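Local coordinates for tail spike protein (Acinetobacter phage vB_AbaP_AS12, PDB 6EU4) that probably binds, and perhaps degrades, capsular polysaccharide on the surface of Acinetobacter baumannii at the start of phage infection, at residues Ser90-Gly95 against Gly123-Ser128; Gln110-Leu113 against Lys118-Leu121; Trp550-Thr553 against Ala559-Ser562; Asn489-Leu494 against Ser533-Leu538. One frame throughout, in Å; residues are numbered along the deposited sequence.

Interaction 1. Residues Ser90-Gly95 against Gly123-Ser128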
loop_
_atom_site.group_PDB
_atom_site.type_symbol
_atom_site.label_atom_id
_atom_site.label_comp_id
_atom_site.label_asym_id
_atom_site.label_seq_id
_atom_site.Cartn_x
_atom_site.Cartn_y
_atom_site.Cartn_z
ATOM N N SER A 90 -14.224 -33.832 16.339
ATOM C CA SER A 90 -15.309 -32.873 16.435
ATOM C C SER A 90 -15.838 -32.842 17.870
ATOM O O SER A 90 -15.702 -33.825 18.596
ATOM C CB SER A 90 -16.443 -33.249 15.478
ATOM O OG SER A 90 -15.982 -33.278 14.130
ATOM N N PRO A 91 -16.440 -31.737 18.306
ATOM C CA PRO A 91 -17.017 -31.715 19.662
ATOM C C PRO A 91 -17.980 -32.867 19.934
ATOM O O PRO A 91 -18.096 -33.312 21.082
ATOM C CB PRO A 91 -17.718 -30.350 19.711
ATOM C CG PRO A 91 -16.938 -29.511 18.760
ATOM C CD PRO A 91 -16.549 -30.428 17.643
ATOM N N GLU A 92 -18.662 -33.360 18.896
ATOM C CA GLU A 92 -19.536 -34.526 19.015
ATOM C C GLU A 92 -18.819 -35.727 19.621
ATOM O O GLU A 92 -19.440 -36.520 20.336
ATOM C CB GLU A 92 -20.094 -34.933 17.635
ATOM C CG GLU A 92 -20.958 -33.925 16.929
ATOM C CD GLU A 92 -20.140 -32.955 16.064
ATOM O OE1 GLU A 92 -19.472 -32.077 16.633
ATOM O OE2 GLU A 92 -20.173 -33.080 14.824
ATOM N N HIS A 93 -17.523 -35.895 19.329
ATOM C CA HIS A 93 -16.784 -37.051 19.832
ATOM C C HIS A 93 -16.624 -37.020 21.344
ATOM O O HIS A 93 -16.348 -38.063 21.950
ATOM C CB HIS A 93 -15.412 -37.134 19.163
ATOM C CG HIS A 93 -15.478 -37.510 17.715
ATOM N ND1 HIS A 93 -15.243 -36.613 16.696
ATOM C CD2 HIS A 93 -15.783 -38.687 17.119
ATOM C CE1 HIS A 93 -15.384 -37.226 15.533
ATOM N NE2 HIS A 93 -15.718 -38.485 15.762
ATOM N N ALA A 94 -16.795 -35.856 21.957
ATOM C CA ALA A 94 -16.714 -35.703 23.401
ATOM C C ALA A 94 -18.088 -35.526 24.032
ATOM O O ALA A 94 -18.179 -35.294 25.242
ATOM C CB ALA A 94 -15.816 -34.513 23.746
ATOM N N GLY A 95 -19.160 -35.634 23.249
ATOM C CA GLY A 95 -20.511 -35.552 23.778
ATOM C C GLY A 95 -21.268 -34.274 23.482
ATOM O O GLY A 95 -22.335 -34.054 24.082
ATOM N N GLY A 123 -21.615 -27.631 12.976
ATOM C CA GLY A 123 -22.931 -27.057 13.154
ATOM C C GLY A 123 -22.837 -26.058 14.284
ATOM O O GLY A 123 -21.741 -25.618 14.628
ATOM N N LEU A 124 -23.985 -25.713 14.855
ATOM C CA LEU A 124 -24.030 -24.776 15.969
ATOM C C LEU A 124 -24.050 -25.547 17.280
ATOM O O LEU A 124 -24.840 -26.489 17.459
ATOM C CB LEU A 124 -25.245 -23.870 15.889
ATOM C CG LEU A 124 -25.277 -22.995 14.639
ATOM C CD1 LEU A 124 -26.644 -22.305 14.525
ATOM C CD2 LEU A 124 -24.109 -22.001 14.635
ATOM N N TYR A 125 -23.180 -25.141 18.183
ATOM C CA TYR A 125 -23.102 -25.711 19.517
ATOM C C TYR A 125 -23.450 -24.613 20.511
ATOM O O TYR A 125 -22.966 -23.485 20.382
ATOM C CB TYR A 125 -21.710 -26.240 19.799
ATOM C CG TYR A 125 -21.156 -27.159 18.743
ATOM C CD1 TYR A 125 -21.386 -28.529 18.783
ATOM C CD2 TYR A 125 -20.398 -26.652 17.701
ATOM C CE1 TYR A 125 -20.855 -29.377 17.808
ATOM C CE2 TYR A 125 -19.857 -27.485 16.726
ATOM C CZ TYR A 125 -20.083 -28.829 16.779
ATOM O OH TYR A 125 -19.550 -29.630 15.796
ATOM N N HIS A 126 -24.292 -24.936 21.492
ATOM C CA HIS A 126 -24.716 -23.970 22.501
ATOM C C HIS A 126 -23.920 -24.165 23.785
ATOM O O HIS A 126 -23.621 -25.292 24.177
ATOM C CB HIS A 126 -26.216 -24.100 22.775
ATOM C CG HIS A 126 -27.045 -23.654 21.620
ATOM N ND1 HIS A 126 -27.137 -24.383 20.452
ATOM C CD2 HIS A 126 -27.780 -22.534 21.432
ATOM C CE1 HIS A 126 -27.912 -23.734 19.600
ATOM N NE2 HIS A 126 -28.316 -22.610 20.171
ATOM N N THR A 127 -23.551 -23.053 24.419
ATOM C CA THR A 127 -22.663 -23.081 25.572
ATOM C C THR A 127 -23.189 -22.169 26.666
ATOM O O THR A 127 -23.692 -21.080 26.390
ATOM C CB THR A 127 -21.266 -22.621 25.192
ATOM O OG1 THR A 127 -21.360 -21.315 24.596
ATOM C CG2 THR A 127 -20.636 -23.608 24.230
ATOM N N SER A 128 -23.049 -22.607 27.917
ATOM C CA SER A 128 -23.460 -21.797 29.057
ATOM C C SER A 128 -22.295 -21.073 29.722
ATOM O O SER A 128 -22.528 -20.232 30.603
ATOM C CB SER A 128 -24.158 -22.658 30.098
ATOM O OG SER A 128 -23.203 -23.460 30.776
#

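Interaction 2. Residues Gln110-Leu113 against Lys118-Leu121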
loop_
_atom_site.group_PDB
_atom_site.type_symbol
_atom_site.label_atom_id
_atom_site.label_comp_id
_atom_site.label_asym_id
_atom_site.label_seq_id
_atom_site.Cartn_x
_atom_site.Cartn_y
_atom_site.Cartn_z
ATOM N N GLN A 110 -14.954 -27.864 25.371
ATOM C CA GLN A 110 -13.718 -27.546 26.066
ATOM C C GLN A 110 -12.736 -28.706 25.990
ATOM O O GLN A 110 -11.534 -28.498 25.774
ATOM C CB GLN A 110 -14.020 -27.175 27.520
ATOM C CG GLN A 110 -12.834 -26.566 28.232
ATOM C CD GLN A 110 -12.342 -25.319 27.526
ATOM O OE1 GLN A 110 -12.994 -24.269 27.565
ATOM N NE2 GLN A 110 -11.223 -25.444 26.820
ATOM N N LYS A 111 -13.234 -29.939 26.146
ATOM C CA LYS A 111 -12.359 -31.106 26.067
ATOM C C LYS A 111 -11.651 -31.194 24.720
ATOM O O LYS A 111 -10.453 -31.504 24.670
ATOM C CB LYS A 111 -13.158 -32.381 26.326
ATOM C CG LYS A 111 -13.534 -32.572 27.790
ATOM C CD LYS A 111 -14.430 -33.755 27.974
ATOM C CE LYS A 111 -14.793 -33.915 29.441
ATOM N NZ LYS A 111 -15.745 -35.026 29.656
ATOM N N VAL A 112 -12.360 -30.941 23.616
ATOM C CA VAL A 112 -11.679 -31.119 22.332
ATOM C C VAL A 112 -10.739 -29.947 22.061
ATOM O O VAL A 112 -9.700 -30.129 21.422
ATOM C CB VAL A 112 -12.654 -31.336 21.155
ATOM C CG1 VAL A 112 -13.512 -32.585 21.384
ATOM C CG2 VAL A 112 -13.510 -30.126 20.889
ATOM N N LEU A 113 -11.050 -28.751 22.569
ATOM C CA LEU A 113 -10.175 -27.605 22.326
ATOM C C LEU A 113 -8.803 -27.760 22.970
ATOM O O LEU A 113 -7.837 -27.146 22.497
ATOM C CB LEU A 113 -10.826 -26.315 22.828
ATOM C CG LEU A 113 -12.055 -25.868 22.045
ATOM C CD1 LEU A 113 -12.557 -24.536 22.565
ATOM C CD2 LEU A 113 -11.774 -25.783 20.549
ATOM N N LYS A 118 -6.698 -31.387 15.797
ATOM C CA LYS A 118 -7.450 -30.452 14.975
ATOM C C LYS A 118 -8.928 -30.619 15.301
ATOM O O LYS A 118 -9.422 -31.740 15.432
ATOM C CB LYS A 118 -7.196 -30.722 13.487
ATOM C CG LYS A 118 -7.986 -29.810 12.560
ATOM C CD LYS A 118 -7.659 -30.048 11.083
ATOM C CE LYS A 118 -8.451 -29.091 10.208
ATOM N NZ LYS A 118 -8.114 -29.286 8.767
ATOM N N VAL A 119 -9.629 -29.505 15.458
ATOM C CA VAL A 119 -11.037 -29.504 15.851
ATOM C C VAL A 119 -11.865 -29.044 14.665
ATOM O O VAL A 119 -11.676 -27.926 14.173
ATOM C CB VAL A 119 -11.291 -28.591 17.053
ATOM C CG1 VAL A 119 -12.780 -28.545 17.364
ATOM C CG2 VAL A 119 -10.537 -29.096 18.259
ATOM N N ARG A 120 -12.805 -29.887 14.243
ATOM C CA ARG A 120 -13.765 -29.546 13.207
ATOM C C ARG A 120 -15.109 -29.180 13.828
ATOM O O ARG A 120 -15.637 -29.914 14.673
ATOM C CB ARG A 120 -13.935 -30.708 12.232
ATOM C CG ARG A 120 -12.732 -30.885 11.300
ATOM C CD ARG A 120 -12.758 -29.896 10.116
ATOM N NE ARG A 120 -13.743 -30.353 9.136
ATOM C CZ ARG A 120 -14.939 -29.809 8.940
ATOM N NH1 ARG A 120 -15.327 -28.722 9.618
ATOM N NH2 ARG A 120 -15.761 -30.360 8.047
ATOM N N LEU A 121 -15.661 -28.054 13.402
ATOM C CA LEU A 121 -16.984 -27.611 13.831
ATOM C C LEU A 121 -17.987 -27.884 12.717
ATOM O O LEU A 121 -17.798 -27.440 11.582
ATOM C CB LEU A 121 -16.959 -26.124 14.184
ATOM C CG LEU A 121 -15.937 -25.735 15.264
ATOM C CD1 LEU A 121 -16.002 -24.233 15.574
ATOM C CD2 LEU A 121 -16.092 -26.557 16.548
#

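Interaction 3. Residues Trp550-Thr553 against Ala559-Ser562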
loop_
_atom_site.group_PDB
_atom_site.type_symbol
_atom_site.label_atom_id
_atom_site.label_comp_id
_atom_site.label_asym_id
_atom_site.label_seq_id
_atom_site.Cartn_x
_atom_site.Cartn_y
_atom_site.Cartn_z
ATOM N N TRP A 550 6.641 51.474 -10.626
ATOM C CA TRP A 550 6.340 52.003 -9.307
ATOM C C TRP A 550 6.806 51.046 -8.214
ATOM O O TRP A 550 6.609 49.830 -8.327
ATOM C CB TRP A 550 4.837 52.210 -9.137
ATOM C CG TRP A 550 4.180 53.097 -10.164
ATOM C CD1 TRP A 550 3.774 52.743 -11.427
ATOM C CD2 TRP A 550 3.815 54.469 -9.997
ATOM N NE1 TRP A 550 3.190 53.816 -12.047
ATOM C CE2 TRP A 550 3.192 54.885 -11.189
ATOM C CE3 TRP A 550 3.951 55.389 -8.949
ATOM C CZ2 TRP A 550 2.714 56.183 -11.371
ATOM C CZ3 TRP A 550 3.458 56.678 -9.128
ATOM C CH2 TRP A 550 2.859 57.064 -10.337
ATOM N N LEU A 551 7.357 51.619 -7.135
ATOM C CA LEU A 551 7.748 50.889 -5.938
ATOM C C LEU A 551 7.082 51.488 -4.705
ATOM O O LEU A 551 6.952 52.706 -4.591
ATOM C CB LEU A 551 9.261 50.925 -5.737
ATOM C CG LEU A 551 10.110 50.239 -6.813
ATOM C CD1 LEU A 551 11.591 50.435 -6.522
ATOM C CD2 LEU A 551 9.818 48.754 -6.898
ATOM N N ARG A 552 6.706 50.631 -3.761
ATOM C CA ARG A 552 6.354 51.112 -2.428
ATOM C C ARG A 552 6.682 50.035 -1.401
ATOM O O ARG A 552 6.879 48.873 -1.737
ATOM C CB ARG A 552 4.883 51.518 -2.329
ATOM C CG ARG A 552 3.865 50.354 -2.431
ATOM C CD ARG A 552 2.461 50.830 -2.052
ATOM N NE ARG A 552 1.485 49.767 -2.245
ATOM C CZ ARG A 552 0.177 49.895 -2.048
ATOM N NH1 ARG A 552 -0.353 51.041 -1.626
ATOM N NH2 ARG A 552 -0.613 48.860 -2.278
ATOM N N THR A 553 6.772 50.452 -0.138
ATOM C CA THR A 553 7.071 49.552 0.964
ATOM C C THR A 553 6.059 49.744 2.074
ATOM O O THR A 553 5.458 50.811 2.221
ATOM C CB THR A 553 8.471 49.792 1.538
ATOM O OG1 THR A 553 8.598 51.159 1.909
ATOM C CG2 THR A 553 9.546 49.434 0.521
ATOM N N ALA A 559 1.028 51.253 7.864
ATOM C CA ALA A 559 0.423 51.307 6.542
ATOM C C ALA A 559 1.501 51.464 5.470
ATOM O O ALA A 559 2.619 51.925 5.732
ATOM C CB ALA A 559 -0.565 52.467 6.453
ATOM N N TYR A 560 1.145 51.094 4.238
ATOM C CA TYR A 560 2.041 51.291 3.108
ATOM C C TYR A 560 2.442 52.755 2.987
ATOM O O TYR A 560 1.630 53.673 3.181
ATOM C CB TYR A 560 1.379 50.855 1.804
ATOM C CG TYR A 560 1.539 49.387 1.429
ATOM C CD1 TYR A 560 2.761 48.889 0.990
ATOM C CD2 TYR A 560 0.462 48.516 1.489
ATOM C CE1 TYR A 560 2.901 47.548 0.608
ATOM C CE2 TYR A 560 0.591 47.176 1.112
ATOM C CZ TYR A 560 1.802 46.699 0.682
ATOM O OH TYR A 560 1.916 45.371 0.329
ATOM N N ALA A 561 3.703 52.964 2.646
ATOM C CA ALA A 561 4.195 54.273 2.260
ATOM C C ALA A 561 3.732 54.616 0.841
ATOM O O ALA A 561 3.231 53.766 0.094
ATOM C CB ALA A 561 5.714 54.306 2.343
ATOM N N SER A 562 3.895 55.892 0.480
ATOM C CA SER A 562 3.458 56.375 -0.828
ATOM C C SER A 562 4.170 55.650 -1.967
ATOM O O SER A 562 5.336 55.255 -1.861
ATOM C CB SER A 562 3.711 57.878 -0.953
ATOM O OG SER A 562 3.040 58.598 0.069
HETATM O O HOH W 1 0.807 53.691 -1.040
#

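Interaction 4. Residues Asn489-Leu494 against Ser533-Leu538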
loop_
_atom_site.group_PDB
_atom_site.type_symbol
_atom_site.label_atom_id
_atom_site.label_comp_id
_atom_site.label_asym_id
_atom_site.label_seq_id
_atom_site.Cartn_x
_atom_site.Cartn_y
_atom_site.Cartn_z
ATOM N N ASN A 489 -4.453 45.531 0.621
ATOM C CA ASN A 489 -4.939 44.667 1.692
ATOM C C ASN A 489 -4.676 43.191 1.406
ATOM O O ASN A 489 -5.503 42.329 1.720
ATOM C CB ASN A 489 -6.428 44.910 1.936
ATOM C CG ASN A 489 -6.738 46.363 2.239
ATOM O OD1 ASN A 489 -5.910 47.080 2.800
ATOM N ND2 ASN A 489 -7.946 46.806 1.871
ATOM N N LEU A 490 -3.507 42.878 0.835
ATOM C CA LEU A 490 -3.082 41.505 0.577
ATOM C C LEU A 490 -1.913 41.091 1.463
ATOM O O LEU A 490 -1.222 40.108 1.162
ATOM C CB LEU A 490 -2.704 41.327 -0.898
ATOM C CG LEU A 490 -3.797 41.628 -1.919
ATOM C CD1 LEU A 490 -3.258 41.509 -3.351
ATOM C CD2 LEU A 490 -4.980 40.684 -1.730
ATOM N N ARG A 491 -1.681 41.824 2.557
ATOM C CA ARG A 491 -0.564 41.536 3.449
ATOM C C ARG A 491 -0.843 40.359 4.374
ATOM O O ARG A 491 0.096 39.711 4.853
ATOM C CB ARG A 491 -0.252 42.787 4.269
ATOM C CG ARG A 491 0.048 43.982 3.352
ATOM C CD ARG A 491 0.184 45.249 4.120
ATOM N NE ARG A 491 1.458 45.346 4.815
ATOM C CZ ARG A 491 1.813 46.417 5.513
ATOM N NH1 ARG A 491 0.979 47.443 5.593
ATOM N NH2 ARG A 491 2.990 46.475 6.127
ATOM N N GLY A 492 -2.114 40.089 4.652
ATOM C CA GLY A 492 -2.489 38.949 5.478
ATOM C C GLY A 492 -2.639 37.647 4.711
ATOM O O GLY A 492 -2.417 36.566 5.267
ATOM N N SER A 493 -2.995 37.730 3.431
ATOM C CA SER A 493 -3.382 36.550 2.670
ATOM C C SER A 493 -2.302 36.056 1.719
ATOM O O SER A 493 -2.324 34.881 1.335
ATOM C CB SER A 493 -4.656 36.836 1.868
ATOM O OG SER A 493 -4.486 37.903 0.954
ATOM N N LEU A 494 -1.366 36.912 1.326
ATOM C CA LEU A 494 -0.299 36.530 0.418
ATOM C C LEU A 494 1.035 37.056 0.936
ATOM O O LEU A 494 1.092 38.106 1.583
ATOM C CB LEU A 494 -0.551 37.074 -0.996
ATOM C CG LEU A 494 -1.799 36.600 -1.745
ATOM C CD1 LEU A 494 -2.014 37.456 -2.970
ATOM C CD2 LEU A 494 -1.678 35.132 -2.130
ATOM N N SER A 533 3.347 42.233 8.841
ATOM C CA SER A 533 4.383 41.835 7.893
ATOM C C SER A 533 5.109 43.067 7.353
ATOM O O SER A 533 4.548 44.164 7.293
ATOM C CB SER A 533 3.804 41.032 6.721
ATOM O OG SER A 533 2.721 41.707 6.094
ATOM N N TYR A 534 6.369 42.860 6.987
ATOM C CA TYR A 534 7.079 43.756 6.083
ATOM C C TYR A 534 6.639 43.456 4.662
ATOM O O TYR A 534 6.468 42.289 4.294
ATOM C CB TYR A 534 8.593 43.552 6.178
ATOM C CG TYR A 534 9.171 43.903 7.503
ATOM C CD1 TYR A 534 9.540 45.205 7.785
ATOM C CD2 TYR A 534 9.367 42.932 8.487
ATOM C CE1 TYR A 534 10.072 45.543 9.018
ATOM C CE2 TYR A 534 9.893 43.272 9.712
ATOM C CZ TYR A 534 10.244 44.578 9.962
ATOM O OH TYR A 534 10.771 44.954 11.165
ATOM N N ASN A 535 6.486 44.501 3.854
ATOM C CA ASN A 535 6.081 44.306 2.467
ATOM C C ASN A 535 6.758 45.306 1.546
ATOM O O ASN A 535 7.203 46.383 1.955
ATOM C CB ASN A 535 4.562 44.424 2.288
ATOM C CG ASN A 535 3.805 43.308 2.980
ATOM O OD1 ASN A 535 3.374 43.452 4.124
ATOM N ND2 ASN A 535 3.651 42.193 2.297
ATOM N N ALA A 536 6.809 44.923 0.278
ATOM C CA ALA A 536 7.183 45.819 -0.810
ATOM C C ALA A 536 6.403 45.396 -2.041
ATOM O O ALA A 536 6.021 44.231 -2.176
ATOM C CB ALA A 536 8.685 45.763 -1.082
ATOM N N GLN A 537 6.175 46.343 -2.948
ATOM C CA GLN A 537 5.511 46.031 -4.200
ATOM C C GLN A 537 6.184 46.782 -5.337
ATOM O O GLN A 537 6.583 47.940 -5.184
ATOM C CB GLN A 537 4.015 46.370 -4.166
ATOM C CG GLN A 537 3.196 45.521 -3.191
ATOM C CD GLN A 537 1.723 45.916 -3.172
ATOM O OE1 GLN A 537 1.377 47.066 -3.393
ATOM N NE2 GLN A 537 0.849 44.939 -2.942
ATOM N N LEU A 538 6.345 46.078 -6.455
ATOM C CA LEU A 538 6.738 46.636 -7.742
ATOM C C LEU A 538 5.538 46.513 -8.675
ATOM O O LEU A 538 5.066 45.398 -8.930
ATOM C CB LEU A 538 7.933 45.874 -8.313
ATOM C CG LEU A 538 8.292 46.103 -9.785
ATOM C CD1 LEU A 538 8.551 47.562 -10.099
ATOM C CD2 LEU A 538 9.496 45.234 -10.158
HETATM O O HOH W 2 2.327 39.763 3.353
#

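Interaction 1. Residues Ser90-Gly95 against Gly123-Ser128
Two groups hold the phenol oxygen of Tyr125. Tyr125 OH donates a hydrogen bond to Glu92 OE1, at 2.6 Å. It also has a hydrogen bond with the backbone N of Asn122, just ahead of the segment Gly123-Ser128. The bond to Glu92 is not made in the carboxylate plane. The phenol meets OE1 from above that plane, 39° out of it, and ring and carboxylate planes stand 42° apart. Glu92 OE1 itself lies at the rim of the tyrosine ring, near its plane, and is 3.3 Å from Tyr125 CE1. A bend at chi2 of Glu92 (88°) brings the carboxylate round to this rim. Its other oxygen, OE2, is hydrogen-bonded to the side chain of Asn122.

Pro91 meets the same ring over one face. Pro91 CG stands 4.1 Å from the Tyr125 ring centroid in a CH-pi contact and is displaced toward the rim. Pro91 CD comes to 3.6 Å from Tyr125 OH. Tyr125 also packs on Leu98 and on Ile109 of helix 106-113. The 3-10 turn 91-94 carries both Pro91 and Glu92, and His93 N bonds back to Ser90 O at 2.9 Å. The tyrosine is therefore fixed by an apolar contact on a face and a polar one at its hydroxyl. The buried carboxylate has a hydrogen-bond donor at each oxygen, which probably helps it to remain charged.

Interaction 2. Residues Gln110-Leu113 against Lys118-Leu121
Val119 meets the last turn of helix 106-113 through both of its methyl groups. Before it in the strand, Lys118 turns away from the helix. Its NZ forms salt bridges with Glu140 of its own chain and with Glu140 of the third subunit. Val119 points toward the helix. Val119 CG1 is anti to the backbone N (chi1 176°) and reaches Val112 CG2 at 3.9 Å. The other branch, Val119 CG2, lies against the helix backbone, 3.4 Å from Val112 O. Val119 CG2 also touches Leu113 CD2 at 4.2 Å. The two valine side chains cross at about a right angle. Leu113 starts out away from the strand, and only the tip of its chain returns to Val119. Arg120 again lies off the helix, with NH1 hydrogen-bonded to Glu140 O. Leu121 packs on Pro91 and on Ile139 of strand 138-141. No hydrogen bond joins the two segments; methyl groups meet methyl groups and one backbone carbonyl. Val112 also packs on Val89 and so touches both strands. A short helix thus connects two strands paired in parallel, 88-89 and 118-121. It lies at the N-terminal end of the run of parallel strands, consistent with the start of a tailspike beta-helix.

Interaction 3. Residues Trp550-Thr553 against Ala559-Ser562
Arg552 and Tyr560 form a stacked cation-pi pair. The guanidinium lies flat over one face of the tyrosine ring, with the planes only 8° apart. Arg552 CZ is 3.9 Å from the Tyr560 ring centroid. The overlap is offset: Arg552 NE is 3.6 Å from Tyr560 CD1, near the rim of the ring. From CG to NE the arginine chain is extended, and it crosses the tyrosine side chain at about a right angle. Arg491 makes a second cation-pi contact over the opposite face, so the ring lies between two arginines.

Beside the stack, the backbones are joined directly. Ala561 N donates to Thr553 O at 2.8 Å, in a nearly straight bond of 166°. The same Thr553 O lies at the edge of the ring, 3.5 Å from Tyr560 CD1. A water then links the two segments. It accepts from Arg552 NH1 in the guanidinium plane and donates to Ala561 O at 2.7 Å.

Arg552 NH2 is hydrogen-bonded to Gln537 OE1 and Thr488 OG1, which position the guanidinium over the ring. These bonds and the water together should fix its rotation.

Strand 547-554 lies between strands 535-542 and 564-565 in an antiparallel part of the sheet. The segment Ala559-Ser562 belongs to the loop that leads from 547-554 to 564-565. Leu551 and Thr553 pack against Phe549 and Ala547 of the third subunit, while Tyr560 rests on Asn535 and Gln537 of strand 535-542.

Interaction 4. Residues Asn489-Leu494 against Ser533-Leu538
Arg491 reaches from a loop to the start of strand 535-542 and meets Ser533 and Asn535. Arg491 CB points toward them and lies 3.7 Å from Ser533 OG. Arg491 CG continues alongside the amide, 3.5 Å from Asn535 OD1. A bend about the CG-CD bond (chi3 76°) turns NE and NH2 toward Asn535 OD1 and Ser533 O. Arg491 NE donates to Asn535 OD1 at 2.8 Å, with an angle of 160° at the hydrogen. This acceptor is close to the guanidinium plane, but NE sits above the carbonyl plane of the amide, 48° out of it. The two flat groups are almost perpendicular. Arg491 NH2 donates to Ser533 O at 3.0 Å in a more bent bond, with the acceptor tilted from the guanidinium plane, and also bonds Asp555 O. NH1 is hydrogen-bonded to Gln558 O, and the guanidinium also faces the Tyr560 ring.

Asn535 OD1 takes a second bond, from Ser533 OG at 2.7 Å. The serine hydroxyl and the arginine together hold the amide oxygen in place. On the other side of the amide, Asn535 ND2 donates to a water and to Trp525 O. The water donates to Arg491 O and Leu494 O, both at 2.7 Å. It therefore ties the loop backbone to the amide that the arginine tip also holds.

The segment Asn489-Leu494 lies in the connection between strands 474-481 and 496-501, with Leu490 and Leu494 packed on Leu499. Strand 535-542 has strands 520-526 and 547-554 as antiparallel neighbours. The arginine spans from this loop to strand 535-542 and to the turn after 547-554.

In the fold
From the N terminus, interaction 1 closes the first loop, joining the turn after strand 88-89 to strand 124-127. Interaction 2 closes a shorter loop within it, between helix 106-113 and strand 118-121. The two touch where Pro91 CD meets Arg120 O and Ser90 O meets Val112 CG1, near the start of the run of parallel strands. The chain then continues through that run to the far side of its centre; the centres of interactions 2 and 4 are about 75 Å apart. Interaction 4 closes a loop over strands 496-501 and 520-526. Interaction 3 follows in series, closing a short loop after strand 547-554. Neighbouring strands 535-542 and 547-554 join these two, and both touch the third subunit.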